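Side-chain contacts in peptidyl-prolyl cis-trans isomerase (PDB 5XB0), which probably catalyses cis-trans isomerisation of peptidyl-proline bonds and is represented here by its FKBP-type C-terminal part: residues K27-A30 and D31-M35; D78-S82 and G83-A87; E110-G113 and D114-P118. All coordinates share one frame; numbering follows the deposited sequence.

Interaction 1 of 3, residues K27-A30 and D31-M35; sequences KELA and DGILM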
loop_
_atom_site.group_PDB
_atom_site.type_symbol
_atom_site.label_atom_id
_atom_site.label_comp_id
_atom_site.label_asym_id
_atom_site.label_seq_id
_atom_site.Cartn_x
_atom_site.Cartn_y
_atom_site.Cartn_z
ATOM N N LYS A 27 -9.786 -8.530 1.192
ATOM C CA LYS A 27 -10.676 -7.673 1.961
ATOM C C LYS A 27 -10.525 -6.234 1.479
ATOM O O LYS A 27 -9.404 -5.752 1.287
ATOM C CB LYS A 27 -10.372 -7.756 3.455
ATOM C CG LYS A 27 -10.298 -9.166 4.011
ATOM C CD LYS A 27 -11.500 -9.978 3.587
ATOM C CE LYS A 27 -11.393 -11.414 4.087
ATOM N NZ LYS A 27 -11.346 -11.449 5.576
ATOM N N GLU A 28 -11.645 -5.549 1.278
ATOM C CA GLU A 28 -11.596 -4.147 0.899
ATOM C C GLU A 28 -11.673 -3.281 2.141
ATOM O O GLU A 28 -12.729 -3.190 2.782
ATOM C CB GLU A 28 -12.725 -3.783 -0.067
ATOM C CG GLU A 28 -12.644 -2.329 -0.523
ATOM C CD GLU A 28 -13.790 -1.915 -1.440
ATOM O OE1 GLU A 28 -13.836 -0.724 -1.817
ATOM O OE2 GLU A 28 -14.646 -2.768 -1.761
ATOM N N LEU A 29 -10.539 -2.665 2.485
ATOM C CA LEU A 29 -10.464 -1.752 3.616
ATOM C C LEU A 29 -10.995 -0.381 3.210
ATOM O O LEU A 29 -11.553 -0.214 2.116
ATOM C CB LEU A 29 -9.021 -1.660 4.118
ATOM C CG LEU A 29 -8.288 -2.996 4.344
ATOM C CD1 LEU A 29 -6.845 -2.735 4.743
ATOM C CD2 LEU A 29 -8.990 -3.822 5.427
ATOM N N ALA A 30 -10.862 0.601 4.097
ATOM C CA ALA A 30 -11.312 1.952 3.778
ATOM C C ALA A 30 -10.617 2.492 2.538
ATOM O O ALA A 30 -9.473 2.121 2.241
ATOM C CB ALA A 30 -11.072 2.881 4.955
ATOM N N ASP A 31 -11.329 3.347 1.803
ATOM C CA ASP A 31 -10.744 4.119 0.704
ATOM C C ASP A 31 -10.163 3.250 -0.415
ATOM O O ASP A 31 -9.229 3.656 -1.100
ATOM C CB ASP A 31 -9.668 5.064 1.248
ATOM C CG ASP A 31 -10.239 6.091 2.215
ATOM O OD1 ASP A 31 -11.382 6.557 1.984
ATOM O OD2 ASP A 31 -9.559 6.434 3.207
ATOM N N GLY A 32 -10.728 2.062 -0.595
ATOM C CA GLY A 32 -10.382 1.233 -1.739
ATOM C C GLY A 32 -9.103 0.412 -1.627
ATOM O O GLY A 32 -8.727 -0.258 -2.587
ATOM N N ILE A 33 -8.437 0.451 -0.480
ATOM C CA ILE A 33 -7.245 -0.372 -0.279
ATOM C C ILE A 33 -7.660 -1.836 -0.171
ATOM O O ILE A 33 -8.629 -2.165 0.525
ATOM C CB ILE A 33 -6.439 0.050 0.983
ATOM C CG1 ILE A 33 -5.668 1.346 0.729
ATOM C CG2 ILE A 33 -5.405 -1.019 1.349
ATOM C CD1 ILE A 33 -6.500 2.592 0.684
ATOM N N LEU A 34 -6.936 -2.711 -0.868
ATOM C CA LEU A 34 -7.245 -4.137 -0.891
ATOM C C LEU A 34 -6.191 -4.931 -0.146
ATOM O O LEU A 34 -5.007 -4.831 -0.450
ATOM C CB LEU A 34 -7.338 -4.642 -2.326
ATOM C CG LEU A 34 -8.238 -3.830 -3.254
ATOM C CD1 LEU A 34 -8.057 -4.262 -4.713
ATOM C CD2 LEU A 34 -9.700 -3.970 -2.840
ATOM N N MET A 35 -6.630 -5.742 0.806
ATOM C CA MET A 35 -5.714 -6.471 1.661
ATOM C C MET A 35 -5.868 -7.972 1.487
ATOM O O MET A 35 -6.990 -8.510 1.429
ATOM C CB MET A 35 -5.949 -6.088 3.130
ATOM C CG MET A 35 -4.992 -6.743 4.122
ATOM S SD MET A 35 -5.509 -8.375 4.699
ATOM C CE MET A 35 -6.785 -7.924 5.871
HETATM O O HOH W 1 -13.433 1.085 0.197
#
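Glu28 and Leu29 are tied to Gly32 through a single water that is gripped from three directions. The water oxygen lies 2.7 Å from Glu28 OE1, to which it donates, and it donates also to Leu29 O, while accepting from Gly32 N at 3.0 Å. The carboxylate gets there because the glutamate runs out extended, with CG anti to the backbone N (chi1 -177°); its other oxygen, OE2, forms a salt bridge with Lys21 of helix 6-21. Behind this polar corner the backbone makes a tight beta hairpin, the small hairpin of strands 27-28 and 34-37 at one edge of the sheet. Lys27 and Met35 form its hydrogen-bonded pair, with Lys27 N 2.8 Å from Met35 O and the return bond from Met35 N to Lys27 O equally short, both nearly straight. Nearer the bend, Leu29 N donates to Ile33 O at 2.8 Å. The reversal itself has the backbone angles of a type I' turn at Asp31 and Gly32, closed by a weak bond from Ile33 N to Ala30 O. Leu29 lays its CD1 methyl against Met35 CB at 3.8 Å and beside Ile33 CG2 at 4.1 Å; Leu29 and Ile33 pack on Ala87 of helix 82-87, Ile33 and Met35 on Leu99 of strand 96-101. On the Glu28 side, the CD2 branch of Leu34 meets the aliphatic part of Glu28 at a slant, 4.1 Å from CG.

Interaction 2 of 3, residues D78-S82 and G83-A87; sequences DSVIS and GWTSA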
loop_
_atom_site.group_PDB
_atom_site.type_symbol
_atom_site.label_atom_id
_atom_site.label_comp_id
_atom_site.label_asym_id
_atom_site.label_seq_id
_atom_site.Cartn_x
_atom_site.Cartn_y
_atom_site.Cartn_z
ATOM N N ASP A 78 1.010 9.291 10.379
ATOM C CA ASP A 78 0.464 10.555 9.899
ATOM C C ASP A 78 1.345 11.198 8.828
ATOM O O ASP A 78 1.050 12.300 8.348
ATOM C CB ASP A 78 0.221 11.544 11.062
ATOM C CG ASP A 78 1.497 11.979 11.791
ATOM O OD1 ASP A 78 2.633 11.757 11.309
ATOM O OD2 ASP A 78 1.345 12.576 12.882
ATOM N N SER A 79 2.418 10.514 8.437
ATOM C CA SER A 79 3.401 11.133 7.562
ATOM C C SER A 79 3.778 10.271 6.369
ATOM O O SER A 79 4.754 10.558 5.671
ATOM C CB SER A 79 4.661 11.480 8.355
ATOM O OG SER A 79 4.379 12.466 9.322
ATOM N N VAL A 80 3.001 9.222 6.128
ATOM C CA VAL A 80 3.208 8.334 4.990
ATOM C C VAL A 80 2.036 8.469 4.012
ATOM O O VAL A 80 1.096 9.234 4.265
ATOM C CB VAL A 80 3.348 6.856 5.429
ATOM C CG1 VAL A 80 4.635 6.662 6.227
ATOM C CG2 VAL A 80 2.137 6.422 6.235
ATOM N N ILE A 81 2.085 7.742 2.899
ATOM C CA ILE A 81 0.976 7.814 1.946
ATOM C C ILE A 81 -0.311 7.415 2.657
ATOM O O ILE A 81 -0.303 6.581 3.570
ATOM C CB ILE A 81 1.185 6.929 0.691
ATOM C CG1 ILE A 81 1.524 5.497 1.075
ATOM C CG2 ILE A 81 2.286 7.513 -0.209
ATOM C CD1 ILE A 81 1.474 4.531 -0.091
ATOM N N SER A 82 -1.414 8.043 2.270
ATOM C CA SER A 82 -2.634 7.906 3.049
ATOM C C SER A 82 -3.160 6.473 3.062
ATOM O O SER A 82 -3.825 6.084 4.014
ATOM C CB SER A 82 -3.704 8.888 2.544
ATOM O OG SER A 82 -3.918 8.759 1.160
ATOM N N GLY A 83 -2.839 5.679 2.044
ATOM C CA GLY A 83 -3.247 4.287 2.025
ATOM C C GLY A 83 -2.625 3.488 3.164
ATOM O O GLY A 83 -3.244 2.577 3.701
ATOM N N TRP A 84 -1.386 3.819 3.532
ATOM C CA TRP A 84 -0.785 3.187 4.716
ATOM C C TRP A 84 -1.474 3.665 5.995
ATOM O O TRP A 84 -1.756 2.879 6.902
ATOM C CB TRP A 84 0.714 3.492 4.814
ATOM C CG TRP A 84 1.621 2.609 3.997
ATOM C CD1 TRP A 84 1.363 2.065 2.773
ATOM C CD2 TRP A 84 2.937 2.183 4.360
ATOM N NE1 TRP A 84 2.442 1.321 2.349
ATOM C CE2 TRP A 84 3.422 1.384 3.306
ATOM C CE3 TRP A 84 3.754 2.407 5.476
ATOM C CZ2 TRP A 84 4.687 0.797 3.337
ATOM C CZ3 TRP A 84 5.018 1.820 5.507
ATOM C CH2 TRP A 84 5.469 1.031 4.441
ATOM N N THR A 85 -1.715 4.971 6.073
ATOM C CA THR A 85 -2.336 5.547 7.257
ATOM C C THR A 85 -3.624 4.832 7.644
ATOM O O THR A 85 -3.833 4.477 8.797
ATOM C CB THR A 85 -2.644 7.028 7.048
ATOM O OG1 THR A 85 -1.442 7.710 6.671
ATOM C CG2 THR A 85 -3.185 7.636 8.342
ATOM N N SER A 86 -4.504 4.636 6.672
ATOM C CA SER A 86 -5.774 4.005 6.966
ATOM C C SER A 86 -5.629 2.497 7.107
ATOM O O SER A 86 -6.164 1.912 8.037
ATOM C CB SER A 86 -6.807 4.332 5.886
ATOM O OG SER A 86 -6.324 3.980 4.607
ATOM N N ALA A 87 -4.927 1.863 6.177
ATOM C CA ALA A 87 -4.927 0.407 6.162
ATOM C C ALA A 87 -4.224 -0.164 7.388
ATOM O O ALA A 87 -4.695 -1.133 7.988
ATOM C CB ALA A 87 -4.273 -0.115 4.889
HETATM O O HOH W 2 -1.800 10.285 5.779
#
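Ile81, at the N-cap position, and Ser82 open helix 82-87 by offering their carbonyls to the first turn: Thr85 N lies 3.3 Å from Ile81 O, Ser86 N lies 3.1 Å from Ser82 O, and Trp84 N adds only a weak bond to Ile81 O. Two side chains ahead of the helix then close on the tryptophan. Val80 crosses the Trp84 side chain at about a right angle and sets CG2 3.6 Å from Trp84 CB. Ile81 comes from another direction: its CG1 sits between the backbone N and the carbonyl carbon (chi1 52°), and the extended chain beyond carries CD1 obliquely to the pyrrole part of the indole, 3.8 Å from Trp84 CD1. The polar ends have partners of their own. Thr85 OG1 bonds to Leu77 O and accepts from a water at 2.7 Å, a water that also donates weakly to Val80 O; Ser82 OG pairs with Gln105 OE1. A valine-isoleucine pair leading into a helix with this tryptophan is a hallmark of FKBP domains, where the indole forms the floor of the proline-binding pocket, and Trp84 probably does the same. Its ring is held edge-to-face with Tyr56 and Phe124 and rests on Ile101 and Ile126, so the short helix is laid into the concave side of the sheet, across strands 51-59, 96-101 and 122-132.

Interaction 3 of 3, residues E110-G113 and D114-P118; sequences EGAG and DLIDP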
loop_
_atom_site.group_PDB
_atom_site.type_symbol
_atom_site.label_atom_id
_atom_site.label_comp_id
_atom_site.label_asym_id
_atom_site.label_seq_id
_atom_site.Cartn_x
_atom_site.Cartn_y
_atom_site.Cartn_z
ATOM N N GLU A 110 0.035 13.142 -9.662
ATOM C CA GLU A 110 1.371 13.714 -9.732
ATOM C C GLU A 110 2.437 12.638 -9.907
ATOM O O GLU A 110 3.457 12.860 -10.571
ATOM C CB GLU A 110 1.665 14.542 -8.481
ATOM C CG GLU A 110 3.095 15.077 -8.437
ATOM C CD GLU A 110 3.268 16.274 -7.520
ATOM O OE1 GLU A 110 2.467 16.437 -6.573
ATOM O OE2 GLU A 110 4.219 17.050 -7.746
ATOM N N GLY A 111 2.208 11.466 -9.319
ATOM C CA GLY A 111 3.211 10.415 -9.361
ATOM C C GLY A 111 4.436 10.828 -8.563
ATOM O O GLY A 111 4.345 11.670 -7.674
ATOM N N ALA A 112 5.578 10.227 -8.872
ATOM C CA ALA A 112 6.836 10.632 -8.259
ATOM C C ALA A 112 7.885 10.795 -9.349
ATOM O O ALA A 112 8.678 9.890 -9.600
ATOM C CB ALA A 112 7.281 9.616 -7.210
ATOM N N GLY A 113 7.869 11.959 -9.991
ATOM C CA GLY A 113 8.716 12.232 -11.138
ATOM C C GLY A 113 8.682 11.083 -12.124
ATOM O O GLY A 113 7.621 10.533 -12.408
ATOM N N ASP A 114 9.854 10.693 -12.610
ATOM C CA ASP A 114 9.958 9.604 -13.572
ATOM C C ASP A 114 10.015 8.227 -12.907
ATOM O O ASP A 114 10.055 7.213 -13.600
ATOM C CB ASP A 114 11.194 9.802 -14.455
ATOM C CG ASP A 114 11.106 11.052 -15.313
ATOM O OD1 ASP A 114 9.990 11.587 -15.492
ATOM O OD2 ASP A 114 12.162 11.497 -15.812
ATOM N N LEU A 115 10.002 8.191 -11.572
ATOM C CA LEU A 115 10.118 6.933 -10.826
ATOM C C LEU A 115 8.774 6.204 -10.666
ATOM O O LEU A 115 8.718 4.975 -10.707
ATOM C CB LEU A 115 10.741 7.193 -9.450
ATOM C CG LEU A 115 12.139 7.818 -9.528
ATOM C CD1 LEU A 115 12.691 8.108 -8.153
ATOM C CD2 LEU A 115 13.083 6.912 -10.300
ATOM N N ILE A 116 7.698 6.963 -10.473
ATOM C CA ILE A 116 6.353 6.393 -10.429
ATOM C C ILE A 116 5.456 7.260 -11.291
ATOM O O ILE A 116 5.365 8.462 -11.066
ATOM C CB ILE A 116 5.787 6.312 -8.992
ATOM C CG1 ILE A 116 6.685 5.432 -8.107
ATOM C CG2 ILE A 116 4.371 5.748 -8.996
ATOM C CD1 ILE A 116 6.230 5.365 -6.656
ATOM N N ASP A 117 4.829 6.662 -12.305
ATOM C CA ASP A 117 4.005 7.421 -13.236
ATOM C C ASP A 117 2.724 7.901 -12.561
ATOM O O ASP A 117 2.296 7.340 -11.549
ATOM C CB ASP A 117 3.646 6.572 -14.460
ATOM C CG ASP A 117 4.842 6.272 -15.342
ATOM O OD1 ASP A 117 5.845 7.004 -15.257
ATOM O OD2 ASP A 117 4.764 5.301 -16.119
ATOM N N PRO A 118 2.104 8.945 -13.115
ATOM C CA PRO A 118 0.744 9.303 -12.710
ATOM C C PRO A 118 -0.192 8.094 -12.739
ATOM O O PRO A 118 -0.039 7.224 -13.596
ATOM C CB PRO A 118 0.333 10.341 -13.766
ATOM C CG PRO A 118 1.643 10.993 -14.138
ATOM C CD PRO A 118 2.639 9.869 -14.130
HETATM O O HOH W 3 6.506 9.735 -14.909
#
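Ala112 and Ile116 meet as a single antiparallel bridge, and backbone hydrogen bonds do most of the work. Ala112 N donates to Ile116 O at 2.8 Å. In return, Ala112 O takes two donors: Leu115 N at 2.9 Å and Ile116 N at 3.2 Å. Both come from the same face of the carbonyl plane, Leu115 N only moderately tilted from it (22°) and Ile116 N well above it (46°). Two consecutive residues facing one partner make a classic beta bulge, and the bond from Leu115 closes a reversal whose angles at Gly113 and Asp114 are those of a type II' turn.

Apolar contact is slight: the Ala112 CB methyl lies alongside the branch point of Ile116, with 4.0 Å between the two CB atoms.

Carbon also meets carbonyl oxygen. Leu115 CB lies 3.4 Å from Ala112 O. Gly111 adopts a positive phi (67°), which glycine takes up readily, and its CA, carrying no side chain, can come within 3.4 Å of Ile116 O in a bent, weak CA-H...O contact.

Water supplies the remaining link. One molecule stands 2.9 Å from Gly113 O and 2.8 Å from Asp117 OD1, although other acceptors compete for its protons and the sharing is not certain. Asp117 also gives its backbone oxygen to Thr120 OG1.

This hairpin-like excursion lies between strands 96-101 and 122-132, probably corresponding to the loop that in FKBPs overhangs the active-site pocket, and the buried side chain of Ile116 touches Tyr107. With little apolar burial, the shape of the tip probably rests mainly on main-chain bonds and on the two glycines with positive phi, Gly111 and Gly113.

How the interactions relate
The three local contacts follow one another along the chain and are unequally coupled. Interactions 1 and 2 have centres about 12 Å apart and touch directly: Leu29 CD1 lies 3.7 Å from Ala87 CB, and Ile33 CD1 is 3.9 Å from Gly83 CA, so the hairpin backs the pocket helix. Interaction 3 touches neither; its nearest atoms are about 8 Å from interaction 2 and about 15 Å from interaction 1. The probable proline pocket belongs to Trp84 and Ile81 of interaction 2, and interaction 3 is linked to it through Tyr107, which both Ile81 and Ile116 touch. A tartaric acid, probably from the crystallisation liquor, accepts a hydrogen bond from Ile81 N, consistent with a pocket there.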